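Local atomic coordinates of membrane protein, putative (Geobacter sulfurreducens PCA, PDB entry 2QYB), a protein that is of unproven function: a putative membrane protein of the sodium:solute symporter family, possibly with transport and phosphatase activity, represented here by its GAF domain. Residues A[16-21]-A[154-159]; A[24-29]-A[51-56]; A[38-43]-A[124-129]; A[60-65]-A[105-110]; A[111-116]-A[147-152]. All coordinates share one frame; numbering follows the deposited sequence.

Contact 1. Residues A[16-21]-A[154-159]; sequences LDLQII and QAVKIV
Leu18 of helix 10-32 reaches across to Ala155 and Val156 on the last turns of helix 139-158, and to Val159 just after it, and it carries most of this contact. Its CB starts beside a methyl of Val159, 4.0 Å from CG2. With CG anti to the backbone N (chi1 171°), the branch heads for the other helix and splits there. Leu18 CD1 settles 3.7 Å from Ala155 CB and equally near the carbonyl carbon of that residue, with Val156 CG2 beside it. Leu18 CD2 touches both Val156 CA and Val159 CG2, 4.1 Å from the latter. One turn further on, Ile21 adds a looser touch, its CG2 lying 4.3 Å from Ala155 CB. No hydrogen bond joins the segments. An alanine at Leu18 would probably open a gap against Ala155 and Val156, which meet CD1 and CD2, leaving only the CB touch on Val159. Leu18 also touches Met12 of the second subunit, and Asp17 forms a salt bridge to Arg52 of that subunit. The segments run antiparallel, their axes 172° apart in direction and 9.9 Å at closest approach, with the small Ala155 opposite Leu18. They pack together the first and last helices of the modelled chain.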
# COMPACT_ATOMS: atom_id res chain seq x y z
N LEU A 16 2.10 -3.13 10.66
CA LEU A 16 2.76 -2.74 9.42
C LEU A 16 3.24 -3.96 8.64
O LEU A 16 3.27 -3.94 7.43
CB LEU A 16 3.93 -1.79 9.69
CG LEU A 16 3.55 -0.37 10.18
CD1 LEU A 16 4.79 0.38 10.73
CD2 LEU A 16 2.84 0.43 9.06
N ASP A 17 3.60 -5.02 9.35
CA ASP A 17 3.93 -6.30 8.70
C ASP A 17 2.70 -6.97 8.10
O ASP A 17 2.76 -7.57 7.03
CB ASP A 17 4.51 -7.27 9.70
CG ASP A 17 5.89 -6.92 10.11
OD1 ASP A 17 6.55 -6.18 9.37
OD2 ASP A 17 6.34 -7.43 11.15
N LEU A 18 1.60 -6.89 8.83
CA LEU A 18 0.36 -7.40 8.32
C LEU A 18 0.00 -6.76 6.98
O LEU A 18 -0.37 -7.45 6.06
CB LEU A 18 -0.76 -7.19 9.34
CG LEU A 18 -2.19 -7.50 8.86
CD1 LEU A 18 -2.35 -8.99 8.45
CD2 LEU A 18 -3.17 -7.02 9.95
N GLN A 19 0.15 -5.44 6.90
CA GLN A 19 -0.09 -4.69 5.65
C GLN A 19 0.63 -5.23 4.41
O GLN A 19 0.04 -5.35 3.33
CB GLN A 19 0.33 -3.25 5.87
CG GLN A 19 -0.08 -2.32 4.78
CD GLN A 19 -1.61 -2.12 4.69
OE1 GLN A 19 -2.25 -1.63 5.64
NE2 GLN A 19 -2.19 -2.51 3.54
N ILE A 20 1.91 -5.52 4.58
CA ILE A 20 2.80 -6.00 3.52
C ILE A 20 2.40 -7.41 3.10
O ILE A 20 2.40 -7.73 1.91
CB ILE A 20 4.28 -6.03 4.01
CG1 ILE A 20 4.79 -4.60 4.28
CG2 ILE A 20 5.17 -6.75 2.98
CD1 ILE A 20 6.02 -4.49 5.24
N ILE A 21 2.06 -8.24 4.08
CA ILE A 21 1.51 -9.54 3.80
C ILE A 21 0.27 -9.39 2.89
O ILE A 21 0.21 -10.01 1.81
CB ILE A 21 1.20 -10.31 5.12
CG1 ILE A 21 2.47 -10.89 5.76
CG2 ILE A 21 0.26 -11.49 4.89
CD1 ILE A 21 2.25 -11.38 7.18
N GLN A 154 -6.11 -15.56 9.17
CA GLN A 154 -5.13 -16.01 10.12
C GLN A 154 -4.15 -14.90 10.47
O GLN A 154 -3.87 -14.66 11.66
CB GLN A 154 -4.37 -17.21 9.59
CG GLN A 154 -3.51 -17.84 10.64
CD GLN A 154 -4.31 -18.29 11.84
OE1 GLN A 154 -4.71 -19.46 11.91
NE2 GLN A 154 -4.57 -17.36 12.78
N ALA A 155 -3.64 -14.23 9.43
CA ALA A 155 -2.62 -13.19 9.60
C ALA A 155 -3.14 -12.01 10.43
O ALA A 155 -2.40 -11.44 11.23
CB ALA A 155 -2.15 -12.72 8.24
N VAL A 156 -4.41 -11.63 10.24
CA VAL A 156 -5.01 -10.53 11.02
C VAL A 156 -5.08 -10.88 12.51
O VAL A 156 -4.60 -10.13 13.39
CB VAL A 156 -6.42 -10.20 10.50
CG1 VAL A 156 -7.14 -9.26 11.45
CG2 VAL A 156 -6.33 -9.58 9.10
N LYS A 157 -5.71 -12.02 12.79
CA LYS A 157 -5.79 -12.57 14.13
C LYS A 157 -4.42 -12.61 14.83
O LYS A 157 -4.33 -12.26 16.01
CB LYS A 157 -6.45 -13.96 14.12
CG LYS A 157 -7.91 -13.96 14.65
CD LYS A 157 -8.59 -15.38 14.62
CE LYS A 157 -8.17 -16.33 15.76
NZ LYS A 157 -8.24 -17.71 15.27
N ILE A 158 -3.36 -13.01 14.11
CA ILE A 158 -1.99 -12.94 14.66
C ILE A 158 -1.78 -11.58 15.34
O ILE A 158 -1.31 -11.51 16.46
CB ILE A 158 -0.86 -13.22 13.59
CG1 ILE A 158 -0.69 -14.73 13.32
CG2 ILE A 158 0.52 -12.68 14.08
CD1 ILE A 158 -0.39 -15.08 11.84
N VAL A 159 -2.13 -10.50 14.65
CA VAL A 159 -2.11 -9.16 15.25
C VAL A 159 -3.42 -9.00 16.02
O VAL A 159 -3.42 -8.60 17.18
CB VAL A 159 -2.01 -8.05 14.18
CG1 VAL A 159 -1.74 -6.72 14.87
CG2 VAL A 159 -0.92 -8.37 13.15

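Contact 2. Residues A[24-29]-A[51-56]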
# COMPACT_ATOMS: atom_id res chain seq x y z
N ASP A 24 1.03 -7.94 -0.66
CA ASP A 24 1.78 -8.90 -1.50
C ASP A 24 0.85 -9.97 -1.99
O ASP A 24 0.92 -10.40 -3.13
CB ASP A 24 2.95 -9.59 -0.73
CG ASP A 24 4.12 -8.67 -0.45
OD1 ASP A 24 4.13 -7.53 -1.00
OD2 ASP A 24 5.02 -9.09 0.33
N LEU A 25 -0.04 -10.43 -1.13
CA LEU A 25 -0.97 -11.48 -1.54
C LEU A 25 -1.89 -11.02 -2.65
O LEU A 25 -2.05 -11.71 -3.62
CB LEU A 25 -1.74 -12.06 -0.34
CG LEU A 25 -0.86 -13.06 0.49
CD1 LEU A 25 -1.43 -13.38 1.87
CD2 LEU A 25 -0.58 -14.36 -0.28
N LEU A 26 -2.46 -9.83 -2.54
CA LEU A 26 -3.32 -9.30 -3.62
C LEU A 26 -2.52 -9.09 -4.93
O LEU A 26 -2.99 -9.44 -5.99
CB LEU A 26 -3.97 -7.99 -3.24
CG LEU A 26 -4.88 -7.90 -2.02
CD1 LEU A 26 -5.53 -6.42 -1.86
CD2 LEU A 26 -5.94 -9.00 -2.05
N ASN A 27 -1.32 -8.52 -4.84
CA ASN A 27 -0.42 -8.40 -6.02
C ASN A 27 -0.15 -9.75 -6.67
O ASN A 27 -0.16 -9.87 -7.88
CB ASN A 27 0.92 -7.77 -5.61
CG ASN A 27 0.79 -6.27 -5.12
OD1 ASN A 27 -0.17 -5.54 -5.43
ND2 ASN A 27 1.80 -5.82 -4.38
N LEU A 28 0.07 -10.80 -5.88
CA LEU A 28 0.34 -12.14 -6.50
C LEU A 28 -0.93 -12.70 -7.16
O LEU A 28 -0.91 -13.25 -8.25
CB LEU A 28 0.89 -13.12 -5.47
CG LEU A 28 2.28 -12.89 -4.84
CD1 LEU A 28 2.42 -13.86 -3.68
CD2 LEU A 28 3.47 -13.07 -5.79
N LEU A 29 -2.05 -12.51 -6.50
CA LEU A 29 -3.37 -12.89 -7.06
C LEU A 29 -3.62 -12.23 -8.42
O LEU A 29 -4.08 -12.88 -9.35
CB LEU A 29 -4.43 -12.38 -6.10
CG LEU A 29 -5.78 -13.03 -5.85
CD1 LEU A 29 -6.78 -11.86 -5.44
CD2 LEU A 29 -6.27 -13.82 -6.96
N VAL A 51 -11.55 -0.02 3.84
CA VAL A 51 -10.48 -0.41 2.91
C VAL A 51 -9.08 -0.32 3.55
O VAL A 51 -8.62 0.77 3.98
CB VAL A 51 -10.46 0.45 1.64
CG1 VAL A 51 -9.30 0.00 0.75
CG2 VAL A 51 -11.82 0.38 0.93
N ARG A 52 -8.44 -1.50 3.64
CA ARG A 52 -7.11 -1.61 4.25
C ARG A 52 -6.04 -2.08 3.27
O ARG A 52 -4.88 -1.95 3.56
CB ARG A 52 -7.19 -2.56 5.45
CG ARG A 52 -8.12 -2.07 6.57
CD ARG A 52 -7.91 -0.58 6.89
NE ARG A 52 -8.45 -0.21 8.18
CZ ARG A 52 -8.31 0.98 8.74
NH1 ARG A 52 -7.64 1.92 8.11
NH2 ARG A 52 -8.84 1.24 9.93
N SER A 53 -6.41 -2.63 2.14
CA SER A 53 -5.44 -3.10 1.18
C SER A 53 -6.13 -3.26 -0.14
O SER A 53 -7.28 -3.56 -0.20
CB SER A 53 -4.86 -4.45 1.63
OG SER A 53 -3.95 -4.95 0.68
N TYR A 54 -5.40 -3.08 -1.22
CA TYR A 54 -5.98 -3.22 -2.57
C TYR A 54 -4.86 -3.32 -3.61
O TYR A 54 -3.76 -2.87 -3.38
CB TYR A 54 -6.89 -2.03 -2.88
CG TYR A 54 -6.13 -0.79 -3.14
CD1 TYR A 54 -5.96 0.19 -2.16
CD2 TYR A 54 -5.54 -0.60 -4.39
CE1 TYR A 54 -5.20 1.34 -2.44
CE2 TYR A 54 -4.81 0.50 -4.67
CZ TYR A 54 -4.63 1.47 -3.71
OH TYR A 54 -3.89 2.55 -4.11
N SER A 55 -5.15 -3.95 -4.73
CA SER A 55 -4.18 -4.06 -5.82
C SER A 55 -4.94 -3.85 -7.13
O SER A 55 -6.10 -4.11 -7.18
CB SER A 55 -3.43 -5.40 -5.79
OG SER A 55 -2.42 -5.49 -6.82
N GLY A 56 -4.27 -3.36 -8.17
CA GLY A 56 -4.94 -3.02 -9.41
C GLY A 56 -5.48 -1.59 -9.38
O GLY A 56 -5.36 -0.86 -8.38
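Asn27 on helix 10-32 and Ser55 on strand 49-56 are joined by the one hydrogen bond between these segments. Ser55 OG donates to Asn27 OD1 over 2.6 Å, arriving in the carbonyl plane on a lone pair, with an angle of 143° at the oxygen. Beside it the contact turns apolar: Leu26 CB rests 3.7 Å from Ser55 CB, and Leu26 CD1 reaches the strand backbone, 3.3 Å from Tyr54 CA. The same methyl lies against the hydroxyl of Ser53, with CD1 3.3 Å from OG.

Behind this first shell, the strand backbone points the CB atoms of both serines at the helix and that of Tyr54, between them, away. The first torsion then places each OG anti to its backbone N (chi1 -177° for Ser55). Ser53 OG bonds to Asp23, just before the helical segment, so a second serine is tied to the same helix. The strand is itself positioned by backbone bonds of Ser53 to Ile40 and Ser55 to Ala38, with a classic beta bulge where Arg52 and Ser53 both face Ile40. Leu26 also packs on Ala38 and Ile40 of the adjacent strand 37-43.

Helix 10-32 thus packs on the outermost strand, 49-56, of the antiparallel GAF-domain sheet, nearly parallel to it at 23°. The chemistry is mixed: two buried serine hydroxyls are satisfied by side chains of the helix, and Leu26 lies against both serines.

Contact 3. Residues A[38-43]-A[124-129]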
# COMPACT_ATOMS: atom_id res chain seq x y z
N ALA A 38 -8.62 -5.99 -6.68
CA ALA A 38 -8.85 -6.77 -5.48
C ALA A 38 -8.79 -5.81 -4.31
O ALA A 38 -7.91 -4.97 -4.25
CB ALA A 38 -7.76 -7.90 -5.32
N VAL A 39 -9.69 -5.96 -3.35
CA VAL A 39 -9.75 -5.08 -2.20
C VAL A 39 -9.92 -5.97 -0.96
O VAL A 39 -10.67 -6.93 -1.00
CB VAL A 39 -10.91 -3.99 -2.31
CG1 VAL A 39 -10.83 -2.98 -1.22
CG2 VAL A 39 -10.90 -3.27 -3.65
N ILE A 40 -9.18 -5.69 0.11
CA ILE A 40 -9.48 -6.22 1.46
C ILE A 40 -10.09 -5.07 2.31
O ILE A 40 -9.52 -3.99 2.38
CB ILE A 40 -8.21 -6.77 2.15
CG1 ILE A 40 -7.73 -8.04 1.46
CG2 ILE A 40 -8.45 -7.03 3.64
CD1 ILE A 40 -6.24 -8.31 1.66
N ARG A 41 -11.23 -5.32 2.92
CA ARG A 41 -11.78 -4.46 3.94
C ARG A 41 -11.79 -5.20 5.28
O ARG A 41 -12.05 -6.41 5.32
CB ARG A 41 -13.21 -4.03 3.61
CG ARG A 41 -13.30 -3.26 2.33
CD ARG A 41 -14.72 -2.83 2.11
NE ARG A 41 -14.83 -1.86 1.03
CZ ARG A 41 -14.74 -2.15 -0.27
NH1 ARG A 41 -14.51 -3.39 -0.70
NH2 ARG A 41 -14.85 -1.19 -1.17
N LEU A 42 -11.54 -4.46 6.36
CA LEU A 42 -11.62 -4.98 7.72
C LEU A 42 -12.55 -4.10 8.54
O LEU A 42 -12.62 -2.90 8.35
CB LEU A 42 -10.23 -5.05 8.37
CG LEU A 42 -9.19 -5.92 7.64
CD1 LEU A 42 -7.74 -5.92 8.27
CD2 LEU A 42 -9.72 -7.34 7.46
N VAL A 43 -13.29 -4.72 9.45
CA VAL A 43 -14.14 -3.97 10.31
C VAL A 43 -13.28 -3.15 11.25
O VAL A 43 -12.29 -3.65 11.77
CB VAL A 43 -15.14 -4.85 11.10
CG1 VAL A 43 -16.08 -3.95 11.86
CG2 VAL A 43 -15.96 -5.71 10.16
N GLY A 124 -13.90 -9.19 8.00
CA GLY A 124 -13.65 -8.47 6.77
C GLY A 124 -14.20 -9.16 5.52
O GLY A 124 -14.80 -10.23 5.60
N ILE A 125 -14.00 -8.49 4.38
CA ILE A 125 -14.36 -8.99 3.05
C ILE A 125 -13.17 -8.88 2.06
O ILE A 125 -12.51 -7.89 1.99
CB ILE A 125 -15.57 -8.23 2.48
CG1 ILE A 125 -16.82 -8.52 3.34
CG2 ILE A 125 -15.87 -8.64 1.07
CD1 ILE A 125 -17.33 -10.02 3.32
N LEU A 126 -12.92 -9.93 1.32
CA LEU A 126 -12.06 -9.91 0.19
C LEU A 126 -12.96 -9.76 -1.03
O LEU A 126 -13.75 -10.65 -1.27
CB LEU A 126 -11.24 -11.22 0.13
CG LEU A 126 -10.50 -11.49 -1.18
CD1 LEU A 126 -9.48 -10.34 -1.45
CD2 LEU A 126 -9.87 -12.95 -1.27
N SER A 127 -12.85 -8.65 -1.75
CA SER A 127 -13.66 -8.35 -2.95
C SER A 127 -12.76 -8.39 -4.16
O SER A 127 -11.69 -7.80 -4.13
CB SER A 127 -14.28 -6.94 -2.87
OG SER A 127 -14.90 -6.69 -1.60
N VAL A 128 -13.18 -9.04 -5.23
CA VAL A 128 -12.35 -9.13 -6.45
C VAL A 128 -13.15 -8.91 -7.73
O VAL A 128 -14.29 -9.33 -7.85
CB VAL A 128 -11.64 -10.50 -6.53
CG1 VAL A 128 -10.78 -10.71 -5.28
CG2 VAL A 128 -12.64 -11.65 -6.63
N PHE A 129 -12.52 -8.31 -8.71
CA PHE A 129 -13.21 -7.83 -9.91
C PHE A 129 -12.36 -8.10 -11.13
O PHE A 129 -11.19 -7.86 -11.12
CB PHE A 129 -13.41 -6.32 -9.79
CG PHE A 129 -14.09 -5.90 -8.53
CD1 PHE A 129 -15.50 -5.66 -8.52
CD2 PHE A 129 -13.34 -5.71 -7.35
CE1 PHE A 129 -16.13 -5.26 -7.38
CE2 PHE A 129 -13.97 -5.32 -6.21
CZ PHE A 129 -15.37 -5.10 -6.21
O HOH W 1 -13.93 -5.88 0.54
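Val39 with Ser127 and Arg41 with Ile125 are the hydrogen-bonded pairs of two antiparallel strands, 38-43 and 124-129. Four backbone bonds join them, among them Val39 N to Ser127 O at 2.8 Å and Arg41 N to Ile125 O at 3.0 Å. In the bond from Ile125 N to Arg41 O the donor is tilted 27° from the carbonyl plane. Weaker CA-H...O contacts fall between, such as Ala38 CA to Ser127 O at 3.3 Å.

The closer apolar contacts lie on the face of Ala38, Ile40 and Leu42. Ala38 CB meets Val128 CG1 at 4.1 Å, and Ile40 CG1 meets Leu126 CD1 at the same distance, these two side chains crossing at a slant. Gly124 sits across from Leu42, where a CB would clash with Arg41 O and Leu42 CD2.

On the other face a water joins three groups. It accepts from Arg41 NH1 in the guanidinium plane at 2.8 Å, donates to Ile125 O, and lies 2.5 Å from Ser127 OG. Arg41 NH2 bonds to the carbonyls of Ala63 and Lys65.

The pair forms the middle of the antiparallel GAF sheet, flanked by strands 49-56 and 109-115; helix 10-32 covers the Ile40 face, and Ile75 of helix 74-81 lies against Arg41 and Ser127.

Contact 4. Residues A[60-65]-A[105-110]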
# COMPACT_ATOMS: atom_id res chain seq x y z
N ALA A 60 -10.24 4.42 -6.78
CA ALA A 60 -10.75 5.79 -6.71
C ALA A 60 -12.19 5.90 -7.27
O ALA A 60 -12.77 6.99 -7.28
CB ALA A 60 -9.78 6.75 -7.45
N GLY A 61 -12.75 4.77 -7.74
CA GLY A 61 -14.14 4.71 -8.22
C GLY A 61 -15.07 3.77 -7.43
O GLY A 61 -14.99 3.68 -6.19
N ILE A 62 -15.95 3.08 -8.17
CA ILE A 62 -17.17 2.43 -7.65
C ILE A 62 -16.90 1.33 -6.63
O ILE A 62 -17.65 1.17 -5.66
CB ILE A 62 -18.06 1.82 -8.81
CG1 ILE A 62 -19.53 1.77 -8.43
CG2 ILE A 62 -17.57 0.41 -9.21
CD1 ILE A 62 -20.19 3.11 -8.55
N ALA A 63 -15.82 0.58 -6.88
CA ALA A 63 -15.46 -0.57 -6.08
C ALA A 63 -14.56 -0.19 -4.89
O ALA A 63 -14.07 -1.08 -4.19
CB ALA A 63 -14.77 -1.60 -6.99
N GLY A 64 -14.40 1.11 -4.60
CA GLY A 64 -13.33 1.55 -3.68
C GLY A 64 -13.59 2.18 -2.30
O GLY A 64 -12.59 2.59 -1.59
N LYS A 65 -14.86 2.29 -1.88
CA LYS A 65 -15.18 3.04 -0.66
C LYS A 65 -15.26 2.19 0.63
O LYS A 65 -15.24 0.99 0.59
CB LYS A 65 -16.48 3.83 -0.84
CG LYS A 65 -16.39 4.85 -1.98
CD LYS A 65 -17.75 5.21 -2.54
CE LYS A 65 -17.64 6.28 -3.61
NZ LYS A 65 -18.73 7.31 -3.51
N GLU A 105 -17.67 1.26 -15.58
CA GLU A 105 -16.28 1.04 -15.17
C GLU A 105 -15.63 -0.11 -15.93
O GLU A 105 -14.43 -0.34 -15.77
CB GLU A 105 -16.20 0.68 -13.67
CG GLU A 105 -16.72 1.72 -12.70
CD GLU A 105 -15.62 2.42 -11.90
OE1 GLU A 105 -14.49 2.60 -12.42
OE2 GLU A 105 -15.90 2.83 -10.76
N GLY A 106 -16.39 -0.88 -16.72
CA GLY A 106 -15.82 -2.00 -17.48
C GLY A 106 -15.81 -3.35 -16.77
O GLY A 106 -15.28 -4.34 -17.29
N ILE A 107 -16.42 -3.42 -15.59
CA ILE A 107 -16.50 -4.67 -14.80
C ILE A 107 -17.40 -5.76 -15.41
O ILE A 107 -18.61 -5.54 -15.58
CB ILE A 107 -16.98 -4.39 -13.35
CG1 ILE A 107 -15.99 -3.41 -12.64
CG2 ILE A 107 -17.16 -5.73 -12.57
CD1 ILE A 107 -16.60 -2.59 -11.41
N LYS A 108 -16.82 -6.92 -15.70
CA LYS A 108 -17.56 -8.06 -16.28
C LYS A 108 -18.07 -9.06 -15.25
O LYS A 108 -19.05 -9.74 -15.46
CB LYS A 108 -16.66 -8.79 -17.30
CG LYS A 108 -16.33 -7.89 -18.45
CD LYS A 108 -15.77 -8.59 -19.68
CE LYS A 108 -15.65 -7.56 -20.84
NZ LYS A 108 -16.94 -6.72 -21.04
N SER A 109 -17.38 -9.13 -14.13
CA SER A 109 -17.41 -10.30 -13.25
C SER A 109 -16.91 -9.85 -11.84
O SER A 109 -15.97 -9.03 -11.76
CB SER A 109 -16.47 -11.30 -13.90
OG SER A 109 -16.49 -12.55 -13.26
N PHE A 110 -17.54 -10.28 -10.76
CA PHE A 110 -16.99 -9.98 -9.43
C PHE A 110 -17.39 -10.96 -8.36
O PHE A 110 -18.29 -11.77 -8.57
CB PHE A 110 -17.28 -8.52 -8.97
CG PHE A 110 -18.72 -8.26 -8.64
CD1 PHE A 110 -19.21 -8.53 -7.37
CD2 PHE A 110 -19.58 -7.76 -9.60
CE1 PHE A 110 -20.55 -8.31 -7.07
CE2 PHE A 110 -20.91 -7.53 -9.31
CZ PHE A 110 -21.40 -7.80 -8.03
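Ile62 crosses the carboxylate end of Glu105 at a slant, its CG2 3.3 Å from OE2 and 3.8 Å from Glu105 CG. It belongs to a type I beta turn, Gly61 to Gly64, closed by a bond from Gly64 N to Gly61 O, in the loop that follows strand 49-56 of the GAF domain. Glu105 directly follows helix 96-104, and Gly106 after it, with positive phi, completes a Schellman motif.

One hydrogen bond joins the two loops. Ile62 N donates to Glu105 OE2 over 2.6 Å, nearly straight at 165°. The glutamate gets there by bending at its second torsion (chi2 -108°), which swings CD round toward the turn. The carboxylate therefore holds the backbone N-H of the turn's second residue. Gly61 next to it has no side chain; a CB there would run into OE2.

An alanine in place of Glu105 would probably leave Ile62 N without this acceptor and open a gap beside Ile62 CG2, which now rests on the glutamate's CG and carboxylate.

Around the pair, Ile62 and Ile107 also lean on helix 96-104, through Leu101 and Met102 respectively, and the turn is tied back to the central sheet by Arg41. Beside the polar bond, the two isoleucines meet through methyl groups, Ile62 CG2 lying 3.8 Å from Ile107 CD1.

Contact 5. Residues A[111-116]-A[147-152]; sequences AHIPIS and SLAGQL
Ala149 of helix 139-158 directs its CB toward strand 109-115, and the strand receives it with three consecutive residues. Ile113 directs its CB toward the helix; with CG2 anti to the backbone N, that methyl comes within 3.7 Å of Ala149 CB. Pro114, next along, has its CB pointing away and offers its backbone instead, so that its O stands 3.5 Å from Ala149 CB. Ile115 meets the helix with both branches. Its CG1 is 4.3 Å from Ala149 CB, while CG2, also anti to the backbone N, sits 3.7 Å from Ala149 O.

The same CG2 reaches one turn up the helix, 4.4 Å from Leu152 CB, so Ile115 spans two helix positions. Gly150 CA comes 4.4 Å from Ser116 O, a marginal touch.

No hydrogen bond passes between the segments. The small Ala149 is consistent with their close approach: the axes come to 7.8 Å, and the CA atoms of Ile115 and Ala149 are 5.2 Å apart. Directions differ by 32°, which makes helix and strand roughly parallel.

Within the GAF domain this is the last helix of the modelled chain, lying on a face of the sheet. Strand 109-115 bonds to strand 124-130 through Ile113 and Leu126, while Leu148 and Leu152 turn to helix 10-32, touching Leu25, Leu29 and Met22. On the strand's other face, His112 packs on helix 74-81.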
# COMPACT_ATOMS: atom_id res chain seq x y z
N ALA A 111 -16.72 -10.88 -7.21
CA ALA A 111 -16.98 -11.78 -6.06
C ALA A 111 -16.64 -11.09 -4.74
O ALA A 111 -15.70 -10.30 -4.69
CB ALA A 111 -16.20 -13.08 -6.19
N HIS A 112 -17.44 -11.36 -3.70
CA HIS A 112 -17.16 -10.94 -2.33
C HIS A 112 -17.07 -12.16 -1.42
O HIS A 112 -17.99 -12.95 -1.35
CB HIS A 112 -18.22 -9.95 -1.83
CG HIS A 112 -18.26 -8.67 -2.61
ND1 HIS A 112 -19.25 -8.37 -3.52
CD2 HIS A 112 -17.41 -7.62 -2.62
CE1 HIS A 112 -19.02 -7.18 -4.05
NE2 HIS A 112 -17.91 -6.70 -3.51
N ILE A 113 -15.95 -12.28 -0.70
CA ILE A 113 -15.61 -13.46 0.06
C ILE A 113 -15.34 -13.05 1.48
O ILE A 113 -14.44 -12.25 1.74
CB ILE A 113 -14.34 -14.15 -0.49
CG1 ILE A 113 -14.53 -14.49 -1.99
CG2 ILE A 113 -13.96 -15.40 0.37
CD1 ILE A 113 -13.66 -13.59 -2.85
N PRO A 114 -16.09 -13.63 2.43
CA PRO A 114 -15.88 -13.28 3.83
C PRO A 114 -14.49 -13.68 4.31
O PRO A 114 -13.91 -14.69 3.83
CB PRO A 114 -16.97 -14.06 4.58
CG PRO A 114 -17.97 -14.39 3.57
CD PRO A 114 -17.17 -14.62 2.30
N ILE A 115 -13.95 -12.87 5.21
CA ILE A 115 -12.63 -13.14 5.80
C ILE A 115 -12.91 -13.51 7.26
O ILE A 115 -13.34 -12.68 8.07
CB ILE A 115 -11.68 -11.96 5.66
CG1 ILE A 115 -11.34 -11.68 4.21
CG2 ILE A 115 -10.39 -12.21 6.48
CD1 ILE A 115 -10.49 -10.37 4.07
N SER A 116 -12.75 -14.79 7.56
CA SER A 116 -13.05 -15.31 8.87
C SER A 116 -12.17 -16.51 9.15
O SER A 116 -11.79 -17.28 8.26
CB SER A 116 -14.50 -15.77 8.97
OG SER A 116 -14.81 -16.64 7.89
N SER A 147 -9.39 -20.03 0.18
CA SER A 147 -8.10 -20.37 0.82
C SER A 147 -7.31 -19.08 1.08
O SER A 147 -6.83 -18.83 2.19
CB SER A 147 -7.25 -21.34 -0.01
OG SER A 147 -7.78 -22.64 0.03
N LEU A 148 -7.21 -18.25 0.06
CA LEU A 148 -6.57 -16.97 0.24
C LEU A 148 -7.20 -16.26 1.49
O LEU A 148 -6.48 -15.72 2.35
CB LEU A 148 -6.72 -16.12 -1.05
CG LEU A 148 -5.77 -14.90 -1.36
CD1 LEU A 148 -6.45 -13.90 -2.23
CD2 LEU A 148 -5.08 -14.19 -0.16
N ALA A 149 -8.53 -16.29 1.59
CA ALA A 149 -9.28 -15.49 2.59
C ALA A 149 -8.99 -16.01 4.01
O ALA A 149 -8.87 -15.21 4.98
CB ALA A 149 -10.82 -15.47 2.27
N GLY A 150 -8.86 -17.35 4.11
CA GLY A 150 -8.52 -17.98 5.36
C GLY A 150 -7.12 -17.66 5.86
O GLY A 150 -6.89 -17.53 7.07
N GLN A 151 -6.19 -17.54 4.91
CA GLN A 151 -4.79 -17.21 5.24
C GLN A 151 -4.65 -15.73 5.64
O GLN A 151 -3.83 -15.40 6.51
CB GLN A 151 -3.85 -17.57 4.08
CG GLN A 151 -3.78 -19.11 3.79
CD GLN A 151 -2.44 -19.56 3.17
OE1 GLN A 151 -2.23 -20.76 2.85
NE2 GLN A 151 -1.53 -18.59 3.01
N LEU A 152 -5.48 -14.87 5.03
CA LEU A 152 -5.62 -13.49 5.48
C LEU A 152 -6.23 -13.43 6.88
O LEU A 152 -5.73 -12.73 7.76
CB LEU A 152 -6.47 -12.66 4.49
CG LEU A 152 -5.81 -12.34 3.13
CD1 LEU A 152 -6.90 -12.03 2.10
CD2 LEU A 152 -4.80 -11.20 3.26

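Contact 3 is the hub, about 3 Å from the centre of the chain, with contact 5 centred 8 Å away and contact 2 9 Å away. Backbone bonds tie it to both: Ser53 O lies 2.9 Å from Ile40 N, and Leu126 N lies 2.8 Å from Ile113 O. Contacts 1 and 2 share helix 10-32, contacts 1 and 5 share helix 139-158, and Leu148 of contact 5 packs on Leu25 and Leu29 of contact 2, so the two long helices cover one face of the sheet together. Contact 4 lies toward the other side, 26 Å from contact 1 between centres; Arg41 NH2, 2.8 Å from Lys65 O, connects it to contact 3. Contacts 1 and 2 also reach the second subunit.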